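Local coordinates for Blr3880 protein (Bradyrhizobium japonicum, PDB 2OOD), which probably catalyses the zinc-dependent hydrolytic deamination of guanine to xanthine, with release of ammonia, at residues K121-A126 with E147-E152; D228-T233 with L389-K394; P250-Y255 with Y259-L264; G310-P315 with V319-G324. All coordinates share one frame; numbering follows the deposited sequence.

Contact 1: K121-A126 with E147-E152; sequences KRFLDA and EELFEE
L124 and E152 meet between two neighbouring helices on the outside of the amidohydrolase TIM barrel, helix 113-129 and helix 143-156. Methyl CD1 of L124 comes alongside the aliphatic part of E152, 3.4 Å from its CG and 4.0 Å from its CB, the two side chains running past each other in opposite directions. E152 leaves its helix with CG trans to the backbone N (chi1 176°) and then bends at chi2 (57°), which lays the methylenes against the leucine while the carboxylate turns to R155 and R156. Deeper in, CD2 and CE2 of the F123 ring both lie 4.2 Å from L149 CD1, which approaches obliquely. No hydrogen bond joins the two segments, so here the helices are held by apolar packing, and V120, one turn back on the first helix, extends that packing against both L149 and E152. F123 also rests on L82 and T85 of a loop, and its side chain is about 7 Å from that of the zinc ligand H81, so the inner end of this packing lies close behind a metal ligand. At the outer rim, R156 bridges the helices by pairing with both D125 and E152, which probably offsets the nearness of the two carboxylates. R122 makes a cation-pi contact with W420 of the second subunit. Within helix 113-129, K121 NZ reaches one turn forward to D125 OD2 at 2.8 Å, a salt bridge whose hydrogen bond is weak.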
# COMPACT_ATOMS: atom_id res chain seq x y z
N LYS A 121 -21.45 0.87 14.28
CA LYS A 121 -21.03 2.20 14.69
C LYS A 121 -19.58 2.45 14.26
O LYS A 121 -19.27 3.46 13.64
CB LYS A 121 -21.15 2.33 16.20
CG LYS A 121 -20.77 3.70 16.75
CD LYS A 121 -20.18 3.58 18.15
CE LYS A 121 -19.85 4.95 18.74
NZ LYS A 121 -19.02 5.80 17.83
N ARG A 122 -18.71 1.50 14.59
CA ARG A 122 -17.29 1.62 14.24
C ARG A 122 -17.07 1.53 12.73
O ARG A 122 -16.17 2.16 12.19
CB ARG A 122 -16.50 0.54 14.95
CG ARG A 122 -16.43 0.75 16.44
CD ARG A 122 -16.01 -0.51 17.13
NE ARG A 122 -15.82 -0.31 18.56
CZ ARG A 122 -14.86 0.45 19.10
NH1 ARG A 122 -14.00 1.09 18.32
NH2 ARG A 122 -14.76 0.56 20.42
N PHE A 123 -17.90 0.72 12.07
CA PHE A 123 -17.82 0.55 10.63
C PHE A 123 -18.06 1.88 9.94
O PHE A 123 -17.26 2.31 9.11
CB PHE A 123 -18.86 -0.48 10.20
CG PHE A 123 -18.97 -0.68 8.72
CD1 PHE A 123 -17.98 -1.35 8.02
CD2 PHE A 123 -20.09 -0.22 8.03
CE1 PHE A 123 -18.11 -1.57 6.65
CE2 PHE A 123 -20.22 -0.44 6.66
CZ PHE A 123 -19.23 -1.11 5.97
N LEU A 124 -19.17 2.54 10.27
CA LEU A 124 -19.52 3.82 9.67
C LEU A 124 -18.57 4.95 10.07
O LEU A 124 -18.33 5.87 9.29
CB LEU A 124 -20.97 4.18 9.99
CG LEU A 124 -22.01 3.29 9.30
CD1 LEU A 124 -23.39 3.58 9.82
CD2 LEU A 124 -21.95 3.52 7.80
N ASP A 125 -18.04 4.90 11.29
CA ASP A 125 -17.10 5.94 11.72
C ASP A 125 -15.82 5.83 10.88
O ASP A 125 -15.31 6.82 10.38
CB ASP A 125 -16.74 5.81 13.20
CG ASP A 125 -17.88 6.17 14.13
OD1 ASP A 125 -18.91 6.70 13.67
OD2 ASP A 125 -17.73 5.94 15.35
N ALA A 126 -15.31 4.61 10.74
CA ALA A 126 -14.10 4.37 9.96
C ALA A 126 -14.29 4.84 8.52
O ALA A 126 -13.37 5.42 7.93
CB ALA A 126 -13.74 2.91 9.99
N GLU A 147 -30.12 -5.17 9.99
CA GLU A 147 -31.05 -4.21 10.58
C GLU A 147 -30.29 -3.07 11.24
O GLU A 147 -30.58 -1.90 11.00
CB GLU A 147 -31.96 -4.90 11.60
CG GLU A 147 -32.79 -6.03 11.04
CD GLU A 147 -33.45 -6.86 12.13
OE1 GLU A 147 -32.96 -6.81 13.28
OE2 GLU A 147 -34.44 -7.58 11.84
N GLU A 148 -29.31 -3.41 12.07
CA GLU A 148 -28.53 -2.40 12.76
C GLU A 148 -27.79 -1.47 11.80
O GLU A 148 -27.60 -0.29 12.10
CB GLU A 148 -27.52 -3.04 13.72
CG GLU A 148 -28.15 -3.70 14.94
CD GLU A 148 -29.07 -2.76 15.70
OE1 GLU A 148 -28.66 -1.60 15.95
OE2 GLU A 148 -30.19 -3.18 16.07
N LEU A 149 -27.37 -2.00 10.64
CA LEU A 149 -26.65 -1.20 9.66
C LEU A 149 -27.55 -0.18 8.97
O LEU A 149 -27.20 0.99 8.85
CB LEU A 149 -26.00 -2.09 8.59
CG LEU A 149 -25.41 -1.31 7.41
CD1 LEU A 149 -24.23 -0.47 7.87
CD2 LEU A 149 -24.98 -2.27 6.33
N PHE A 150 -28.71 -0.62 8.52
CA PHE A 150 -29.64 0.28 7.86
C PHE A 150 -30.10 1.39 8.79
O PHE A 150 -30.21 2.55 8.39
CB PHE A 150 -30.86 -0.48 7.36
CG PHE A 150 -30.67 -1.14 6.02
CD1 PHE A 150 -30.30 -0.38 4.91
CD2 PHE A 150 -30.90 -2.50 5.85
CE1 PHE A 150 -30.16 -0.97 3.65
CE2 PHE A 150 -30.77 -3.10 4.60
CZ PHE A 150 -30.40 -2.33 3.50
N GLU A 151 -30.37 1.04 10.04
CA GLU A 151 -30.85 2.02 11.00
C GLU A 151 -29.83 3.07 11.42
O GLU A 151 -30.18 4.25 11.55
CB GLU A 151 -31.44 1.29 12.21
CG GLU A 151 -32.91 0.94 11.99
CD GLU A 151 -33.39 -0.23 12.81
OE1 GLU A 151 -33.05 -0.31 14.02
OE2 GLU A 151 -34.13 -1.08 12.26
N GLU A 152 -28.58 2.67 11.61
CA GLU A 152 -27.54 3.64 11.98
C GLU A 152 -27.23 4.49 10.76
O GLU A 152 -26.77 5.62 10.88
CB GLU A 152 -26.28 2.92 12.46
CG GLU A 152 -25.12 3.84 12.77
CD GLU A 152 -25.46 4.89 13.81
OE1 GLU A 152 -26.54 4.79 14.43
OE2 GLU A 152 -24.65 5.82 14.02

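Contact 2: D228-T233 with L389-K394; sequences DCWVNT and LYIDDK
The indole of W230 meets L389 and Y390 along its edge: the carbonyl oxygens of both residues lie near the ring plane on the pyrrole N-H and CZ2 side. The hydrogen bond across the contact runs from W230 NE1 to L389 O, 2.7 Å long with an N-H...O angle of 163°; the acceptor lies in the ring plane, whereas the donor is tilted 29° from the plane of the carbonyl. Next to it, Y390 O sits 3.7 Å from W230 CZ2, and I391 sends its branch methyl CG2 obliquely to within 3.8 Å of the same carbon. K268 makes a cation-pi contact with the ring, and L200 and A202 of strand 199-205 also touch it. W230 begins strand 230-234, a strand of the TIM barrel, and chi1 of -86° carries its ring toward the turn that ends helix 383-388. There Y390, with positive phi, closes a Schellman motif, while its hydroxyl goes off to G289 O. The contact thus pins the end of that helix, and the chain leaving it, to the N-terminal end of a barrel strand. Chemically, a carbonyl just past the end of a helix, where the regular i+4 N-H is probably lacking, accepts from the indole, so a buried donor and a backbone acceptor are satisfied together.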
# COMPACT_ATOMS: atom_id res chain seq x y z
N ASP A 228 -36.69 -3.65 -8.50
CA ASP A 228 -35.92 -2.45 -8.17
C ASP A 228 -34.70 -2.72 -7.30
O ASP A 228 -33.80 -1.89 -7.21
CB ASP A 228 -36.82 -1.42 -7.47
CG ASP A 228 -36.25 -0.02 -7.52
OD1 ASP A 228 -36.12 0.53 -8.64
OD2 ASP A 228 -35.93 0.54 -6.44
N CYS A 229 -34.68 -3.88 -6.65
CA CYS A 229 -33.57 -4.24 -5.78
C CYS A 229 -32.27 -4.57 -6.52
O CYS A 229 -32.29 -5.07 -7.64
CB CYS A 229 -33.93 -5.44 -4.90
SG CYS A 229 -34.96 -5.06 -3.48
N TRP A 230 -31.15 -4.28 -5.87
CA TRP A 230 -29.82 -4.56 -6.40
C TRP A 230 -29.46 -6.02 -6.12
O TRP A 230 -30.13 -6.70 -5.33
CB TRP A 230 -28.79 -3.67 -5.71
CG TRP A 230 -28.59 -2.30 -6.30
CD1 TRP A 230 -27.47 -1.83 -6.90
CD2 TRP A 230 -29.52 -1.20 -6.29
NE1 TRP A 230 -27.64 -0.52 -7.27
CE2 TRP A 230 -28.89 -0.11 -6.90
CE3 TRP A 230 -30.83 -1.04 -5.82
CZ2 TRP A 230 -29.52 1.13 -7.06
CZ3 TRP A 230 -31.45 0.20 -5.98
CH2 TRP A 230 -30.80 1.26 -6.59
N VAL A 231 -28.40 -6.49 -6.76
CA VAL A 231 -27.88 -7.85 -6.56
C VAL A 231 -26.39 -7.66 -6.31
O VAL A 231 -25.70 -7.04 -7.12
CB VAL A 231 -28.10 -8.77 -7.79
CG1 VAL A 231 -27.68 -10.19 -7.45
CG2 VAL A 231 -29.55 -8.74 -8.22
N ASN A 232 -25.90 -8.17 -5.19
CA ASN A 232 -24.50 -8.00 -4.82
C ASN A 232 -23.86 -9.35 -4.49
O ASN A 232 -24.40 -10.11 -3.69
CB ASN A 232 -24.44 -7.05 -3.61
CG ASN A 232 -23.03 -6.81 -3.11
OD1 ASN A 232 -22.10 -6.63 -3.89
ND2 ASN A 232 -22.87 -6.79 -1.79
N THR A 233 -22.72 -9.64 -5.11
CA THR A 233 -22.04 -10.92 -4.87
C THR A 233 -20.55 -10.89 -5.23
O THR A 233 -19.97 -9.84 -5.46
CB THR A 233 -22.73 -12.05 -5.69
OG1 THR A 233 -22.26 -13.32 -5.23
CG2 THR A 233 -22.45 -11.91 -7.17
N LEU A 389 -22.78 1.60 -9.87
CA LEU A 389 -23.74 1.14 -8.88
C LEU A 389 -25.15 1.61 -9.24
O LEU A 389 -26.11 1.39 -8.50
CB LEU A 389 -23.36 1.66 -7.49
CG LEU A 389 -22.21 0.94 -6.78
CD1 LEU A 389 -21.87 1.66 -5.48
CD2 LEU A 389 -22.63 -0.50 -6.50
N TYR A 390 -25.28 2.27 -10.39
CA TYR A 390 -26.57 2.76 -10.85
C TYR A 390 -27.23 3.70 -9.87
O TYR A 390 -28.42 3.57 -9.59
CB TYR A 390 -27.50 1.59 -11.14
CG TYR A 390 -27.20 0.90 -12.45
CD1 TYR A 390 -27.65 1.42 -13.65
CD2 TYR A 390 -26.44 -0.26 -12.49
CE1 TYR A 390 -27.36 0.80 -14.87
CE2 TYR A 390 -26.14 -0.89 -13.70
CZ TYR A 390 -26.60 -0.36 -14.88
OH TYR A 390 -26.31 -0.99 -16.09
N ILE A 391 -26.46 4.64 -9.33
CA ILE A 391 -26.97 5.63 -8.40
C ILE A 391 -26.42 6.98 -8.84
O ILE A 391 -26.32 7.91 -8.05
CB ILE A 391 -26.54 5.35 -6.94
CG1 ILE A 391 -25.03 5.23 -6.84
CG2 ILE A 391 -27.21 4.10 -6.42
CD1 ILE A 391 -24.53 5.06 -5.42
N ASP A 392 -26.05 7.06 -10.11
CA ASP A 392 -25.49 8.28 -10.66
C ASP A 392 -26.54 9.37 -10.84
O ASP A 392 -26.21 10.51 -11.17
CB ASP A 392 -24.77 8.00 -11.98
CG ASP A 392 -25.65 7.29 -12.98
OD1 ASP A 392 -26.18 6.21 -12.65
OD2 ASP A 392 -25.80 7.81 -14.10
N ASP A 393 -27.80 9.03 -10.62
CA ASP A 393 -28.85 10.03 -10.72
C ASP A 393 -28.87 10.80 -9.41
O ASP A 393 -29.21 11.98 -9.38
CB ASP A 393 -30.21 9.37 -10.99
CG ASP A 393 -30.58 8.35 -9.93
OD1 ASP A 393 -29.68 7.58 -9.50
OD2 ASP A 393 -31.77 8.29 -9.55
N LYS A 394 -28.46 10.14 -8.33
CA LYS A 394 -28.41 10.76 -7.00
C LYS A 394 -27.01 11.26 -6.59
O LYS A 394 -26.89 12.27 -5.91
CB LYS A 394 -28.92 9.79 -5.94
CG LYS A 394 -30.36 9.32 -6.12
CD LYS A 394 -31.34 10.50 -6.12
CE LYS A 394 -32.82 10.04 -6.08
NZ LYS A 394 -33.25 9.52 -4.74

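Contact 3: P250-Y255 with Y259-L264; sequences PDCQDY and YEKFDL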
# COMPACT_ATOMS: atom_id res chain seq x y z
N PRO A 250 -21.74 -28.17 -11.43
CA PRO A 250 -21.33 -29.00 -12.57
C PRO A 250 -22.03 -28.69 -13.88
O PRO A 250 -21.51 -28.98 -14.96
CB PRO A 250 -21.62 -30.42 -12.08
CG PRO A 250 -22.82 -30.22 -11.23
CD PRO A 250 -22.48 -28.97 -10.44
N ASP A 251 -23.20 -28.08 -13.79
CA ASP A 251 -23.97 -27.77 -14.99
C ASP A 251 -23.73 -26.37 -15.57
O ASP A 251 -24.55 -25.90 -16.36
CB ASP A 251 -25.45 -27.94 -14.68
CG ASP A 251 -25.89 -27.10 -13.49
OD1 ASP A 251 -25.29 -27.27 -12.39
OD2 ASP A 251 -26.83 -26.28 -13.66
N CYS A 252 -22.64 -25.72 -15.17
CA CYS A 252 -22.33 -24.38 -15.67
C CYS A 252 -20.91 -24.28 -16.24
O CYS A 252 -19.97 -24.88 -15.71
CB CYS A 252 -22.55 -23.34 -14.55
SG CYS A 252 -24.32 -22.98 -14.14
N GLN A 253 -20.76 -23.51 -17.31
CA GLN A 253 -19.48 -23.36 -18.01
C GLN A 253 -18.46 -22.43 -17.34
O GLN A 253 -17.28 -22.78 -17.25
CB GLN A 253 -19.76 -22.88 -19.45
CG GLN A 253 -21.03 -23.50 -20.01
CD GLN A 253 -21.08 -25.00 -19.75
OE1 GLN A 253 -20.24 -25.75 -20.27
NE2 GLN A 253 -22.05 -25.44 -18.93
N ASP A 254 -18.91 -21.26 -16.91
CA ASP A 254 -18.02 -20.31 -16.25
C ASP A 254 -18.67 -19.71 -15.00
O ASP A 254 -19.88 -19.81 -14.81
CB ASP A 254 -17.58 -19.20 -17.22
CG ASP A 254 -18.73 -18.65 -18.05
OD1 ASP A 254 -19.86 -18.55 -17.51
OD2 ASP A 254 -18.52 -18.29 -19.22
N TYR A 255 -17.86 -19.08 -14.15
CA TYR A 255 -18.38 -18.50 -12.92
C TYR A 255 -19.57 -17.58 -13.18
O TYR A 255 -20.59 -17.66 -12.48
CB TYR A 255 -17.25 -17.76 -12.20
CG TYR A 255 -17.41 -17.70 -10.69
CD1 TYR A 255 -16.32 -17.91 -9.85
CD2 TYR A 255 -18.63 -17.39 -10.11
CE1 TYR A 255 -16.45 -17.82 -8.47
CE2 TYR A 255 -18.77 -17.29 -8.72
CZ TYR A 255 -17.68 -17.51 -7.91
OH TYR A 255 -17.80 -17.37 -6.53
N TYR A 259 -24.48 -17.41 -12.22
CA TYR A 259 -25.42 -16.35 -11.89
C TYR A 259 -26.42 -16.06 -13.01
O TYR A 259 -27.52 -15.61 -12.73
CB TYR A 259 -24.68 -15.06 -11.54
CG TYR A 259 -23.79 -15.18 -10.33
CD1 TYR A 259 -24.30 -15.64 -9.12
CD2 TYR A 259 -22.45 -14.88 -10.40
CE1 TYR A 259 -23.48 -15.79 -8.01
CE2 TYR A 259 -21.62 -15.03 -9.30
CZ TYR A 259 -22.13 -15.49 -8.11
OH TYR A 259 -21.30 -15.66 -7.02
N GLU A 260 -26.02 -16.29 -14.26
CA GLU A 260 -26.93 -16.05 -15.38
C GLU A 260 -28.02 -17.12 -15.40
O GLU A 260 -29.15 -16.86 -15.81
CB GLU A 260 -26.17 -16.08 -16.70
CG GLU A 260 -25.24 -14.91 -16.93
CD GLU A 260 -24.29 -15.15 -18.08
OE1 GLU A 260 -23.51 -16.14 -18.02
OE2 GLU A 260 -24.31 -14.35 -19.05
N LYS A 261 -27.67 -18.31 -14.95
CA LYS A 261 -28.62 -19.42 -14.90
C LYS A 261 -29.83 -19.01 -14.08
O LYS A 261 -30.90 -19.58 -14.22
CB LYS A 261 -27.96 -20.66 -14.28
CG LYS A 261 -28.91 -21.83 -14.00
CD LYS A 261 -28.22 -22.97 -13.24
CE LYS A 261 -29.21 -24.09 -12.91
NZ LYS A 261 -28.69 -25.11 -11.93
N PHE A 262 -29.65 -18.01 -13.22
CA PHE A 262 -30.73 -17.55 -12.36
C PHE A 262 -31.15 -16.10 -12.58
O PHE A 262 -31.73 -15.48 -11.69
CB PHE A 262 -30.35 -17.76 -10.91
CG PHE A 262 -30.09 -19.20 -10.55
CD1 PHE A 262 -31.14 -20.04 -10.17
CD2 PHE A 262 -28.80 -19.72 -10.60
CE1 PHE A 262 -30.90 -21.38 -9.83
CE2 PHE A 262 -28.55 -21.06 -10.26
CZ PHE A 262 -29.60 -21.89 -9.88
N ASP A 263 -30.87 -15.57 -13.77
CA ASP A 263 -31.22 -14.19 -14.12
C ASP A 263 -30.74 -13.11 -13.16
O ASP A 263 -31.38 -12.06 -13.03
CB ASP A 263 -32.73 -14.04 -14.28
CG ASP A 263 -33.32 -15.03 -15.26
OD1 ASP A 263 -32.85 -15.06 -16.42
OD2 ASP A 263 -34.24 -15.77 -14.86
N LEU A 264 -29.63 -13.35 -12.47
CA LEU A 264 -29.10 -12.37 -11.54
C LEU A 264 -28.25 -11.32 -12.26
O LEU A 264 -28.15 -10.18 -11.80
CB LEU A 264 -28.26 -13.07 -10.47
CG LEU A 264 -29.01 -14.09 -9.61
CD1 LEU A 264 -28.06 -14.69 -8.59
CD2 LEU A 264 -30.18 -13.41 -8.92
O HOH W 1 -26.22 -24.74 -11.11
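Beside the guanine pocket, Y255 and Y259 stand one turn apart on the short helix 255-260 and point the same way. Y259 OH comes to the edge of the Y255 ring, 3.5 Å from its CE2, and the two CE2 atoms are 3.7 Å apart. With centroids 5.9 Å apart and planes at 31°, the rings make an oblique pair. Their hydroxyls have work elsewhere: Y255 OH bonds to E241, and Y259 OH to the backbone of A208 and of the zinc ligand H234. Y255 also packs on F207, which lines the pocket, and its side chain is about 6 Å from guanine. At the outer side, K261 runs out extended from CG, its CD passing 4.0 Å from C252 SG, and crosses D251 at about a right angle. The salt bridge from K261 NZ to D251 OD2 is 2.8 Å, entering on the syn side of the carboxylate; a water that accepts from K261 NZ (2.6 Å) and donates to D251 OD1 (3.0 Å) bridges the same pair. D254 OD1 and E260 OE1 lie 4.4 Å apart; R284 forms salt bridges with both, which probably eases the nearness of the like charges, while E260 OE2 takes K288. D254 N-caps the helix and D263, with positive phi, is the C-prime residue of its Schellman ending. Helix 239-248 packs against Y255, helix 279-288 against D254 and Y255, and helix 213-225 against F262 and L264.

Contact 4: G310-P315 with V319-G324; sequences GRATDP and VKMSFG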
# COMPACT_ATOMS: atom_id res chain seq x y z
N GLY A 310 -7.23 -2.98 -17.73
CA GLY A 310 -7.26 -2.59 -19.13
C GLY A 310 -8.30 -3.29 -19.98
O GLY A 310 -8.72 -2.76 -21.01
N ARG A 311 -8.72 -4.48 -19.57
CA ARG A 311 -9.71 -5.25 -20.32
C ARG A 311 -11.13 -4.78 -20.01
O ARG A 311 -11.96 -4.66 -20.91
CB ARG A 311 -9.59 -6.75 -20.00
CG ARG A 311 -10.39 -7.67 -20.91
CD ARG A 311 -9.55 -8.18 -22.08
NE ARG A 311 -9.19 -7.12 -23.02
CZ ARG A 311 -10.05 -6.54 -23.85
NH1 ARG A 311 -11.33 -6.94 -23.87
NH2 ARG A 311 -9.65 -5.56 -24.66
N ALA A 312 -11.40 -4.53 -18.73
CA ALA A 312 -12.71 -4.07 -18.31
C ALA A 312 -13.03 -2.69 -18.89
O ALA A 312 -14.20 -2.35 -19.08
CB ALA A 312 -12.79 -4.04 -16.80
N THR A 313 -12.00 -1.91 -19.17
CA THR A 313 -12.17 -0.57 -19.72
C THR A 313 -12.10 -0.53 -21.25
O THR A 313 -12.02 0.54 -21.85
CB THR A 313 -11.12 0.40 -19.17
OG1 THR A 313 -9.81 -0.12 -19.39
CG2 THR A 313 -11.34 0.61 -17.68
N ASP A 314 -12.11 -1.70 -21.87
CA ASP A 314 -12.07 -1.81 -23.32
C ASP A 314 -13.26 -1.07 -23.90
O ASP A 314 -14.41 -1.45 -23.67
CB ASP A 314 -12.12 -3.29 -23.72
CG ASP A 314 -12.29 -3.49 -25.21
OD1 ASP A 314 -12.17 -2.50 -25.97
OD2 ASP A 314 -12.54 -4.64 -25.63
N PRO A 315 -13.02 -0.00 -24.69
CA PRO A 315 -14.12 0.77 -25.28
C PRO A 315 -15.09 0.01 -26.20
O PRO A 315 -16.23 0.44 -26.39
CB PRO A 315 -13.39 1.91 -26.00
CG PRO A 315 -12.08 1.32 -26.33
CD PRO A 315 -11.72 0.54 -25.10
N VAL A 319 -17.07 -2.33 -19.54
CA VAL A 319 -17.76 -2.94 -18.42
C VAL A 319 -17.93 -1.88 -17.33
O VAL A 319 -16.99 -1.14 -17.05
CB VAL A 319 -16.95 -4.13 -17.84
CG1 VAL A 319 -17.63 -4.69 -16.61
CG2 VAL A 319 -16.80 -5.20 -18.89
N LYS A 320 -19.11 -1.82 -16.73
CA LYS A 320 -19.38 -0.86 -15.66
C LYS A 320 -18.64 -1.28 -14.40
O LYS A 320 -18.61 -2.47 -14.05
CB LYS A 320 -20.88 -0.79 -15.38
CG LYS A 320 -21.64 -0.03 -16.45
CD LYS A 320 -23.13 -0.02 -16.17
CE LYS A 320 -23.87 0.84 -17.17
NZ LYS A 320 -23.31 2.21 -17.16
N MSE A 321 -18.05 -0.31 -13.71
CA MSE A 321 -17.28 -0.59 -12.50
C MSE A 321 -17.47 0.37 -11.34
O MSE A 321 -18.05 1.44 -11.47
CB MSE A 321 -15.79 -0.57 -12.80
CG MSE A 321 -15.19 -1.80 -13.42
SE MSE A 321 -13.25 -1.57 -13.40
CE MSE A 321 -13.06 -0.28 -14.86
N SER A 322 -16.91 -0.05 -10.21
CA SER A 322 -16.90 0.73 -8.98
C SER A 322 -15.69 0.12 -8.29
O SER A 322 -15.50 -1.09 -8.37
CB SER A 322 -18.18 0.50 -8.15
OG SER A 322 -18.25 -0.81 -7.62
N PHE A 323 -14.86 0.93 -7.65
CA PHE A 323 -13.69 0.38 -6.97
C PHE A 323 -14.13 -0.07 -5.59
O PHE A 323 -15.16 0.37 -5.09
CB PHE A 323 -12.58 1.41 -6.86
CG PHE A 323 -11.82 1.61 -8.15
CD1 PHE A 323 -12.28 1.07 -9.34
CD2 PHE A 323 -10.64 2.34 -8.17
CE1 PHE A 323 -11.58 1.25 -10.53
CE2 PHE A 323 -9.93 2.53 -9.35
CZ PHE A 323 -10.41 1.98 -10.53
N GLY A 324 -13.35 -0.93 -4.95
CA GLY A 324 -13.74 -1.39 -3.64
C GLY A 324 -12.60 -1.62 -2.67
O GLY A 324 -11.49 -1.96 -3.08
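Two torsions bring T313 and M321 together: chi1 of T313 (54°) puts CG2 trans to the carbonyl carbon, and chi3 of M321 (-75°) folds the selenomethionine end back so that its CE lies 3.4 Å from that methyl. The selenium itself sits 4.2 Å from A312 CB. This is the short connection from helix 309-312 into strand 320-323, the last of the eight parallel strands of the TIM barrel. The chain folds back, and V319 N donates to A312 O at 2.9 Å, nearly straight (162°) and almost in line with the carbonyl. That bond ties the end of the helix to the approach of the strand, with A312 CB and V319 CB 4.3 Å apart beside it. F282 of helix 279-288 covers both of these residues, V292 of the adjacent strand 291-294 meets V319 and M321, and F323 bonds through its backbone to G78, where the barrel closes. T313 OG1 hydrogen-bonds to L309 O. Just past the helix, D314 OD2 lies at the edge of the R311 guanidinium, bonded to NH1 at 3.1 Å on the anti side of the carboxylate, while NE of the same arginine pairs with E366.

The four contacts belong to one TIM barrel, its strands, outer helices and connecting loops. Contact 1 comes first along the chain and joins two outer helices; contacts 3 and 4 follow in that order, both falling between the two segments of contact 2. Contact 2 is therefore the long-range one, tying strand 230-234 to the end of helix 383-388. It touches contact 3 through T233 OG1 and Y259 OH, 3.1 Å apart and probably hydrogen-bonded, and contact 4 where Y390 and L389 pack on K320 and S322. Contacts 1 and 4 lie on opposite sides of the chain's centre, with centres 29 Å apart. Contact 3 borders the guanine pocket, whereas contact 1 is packing between outer helices.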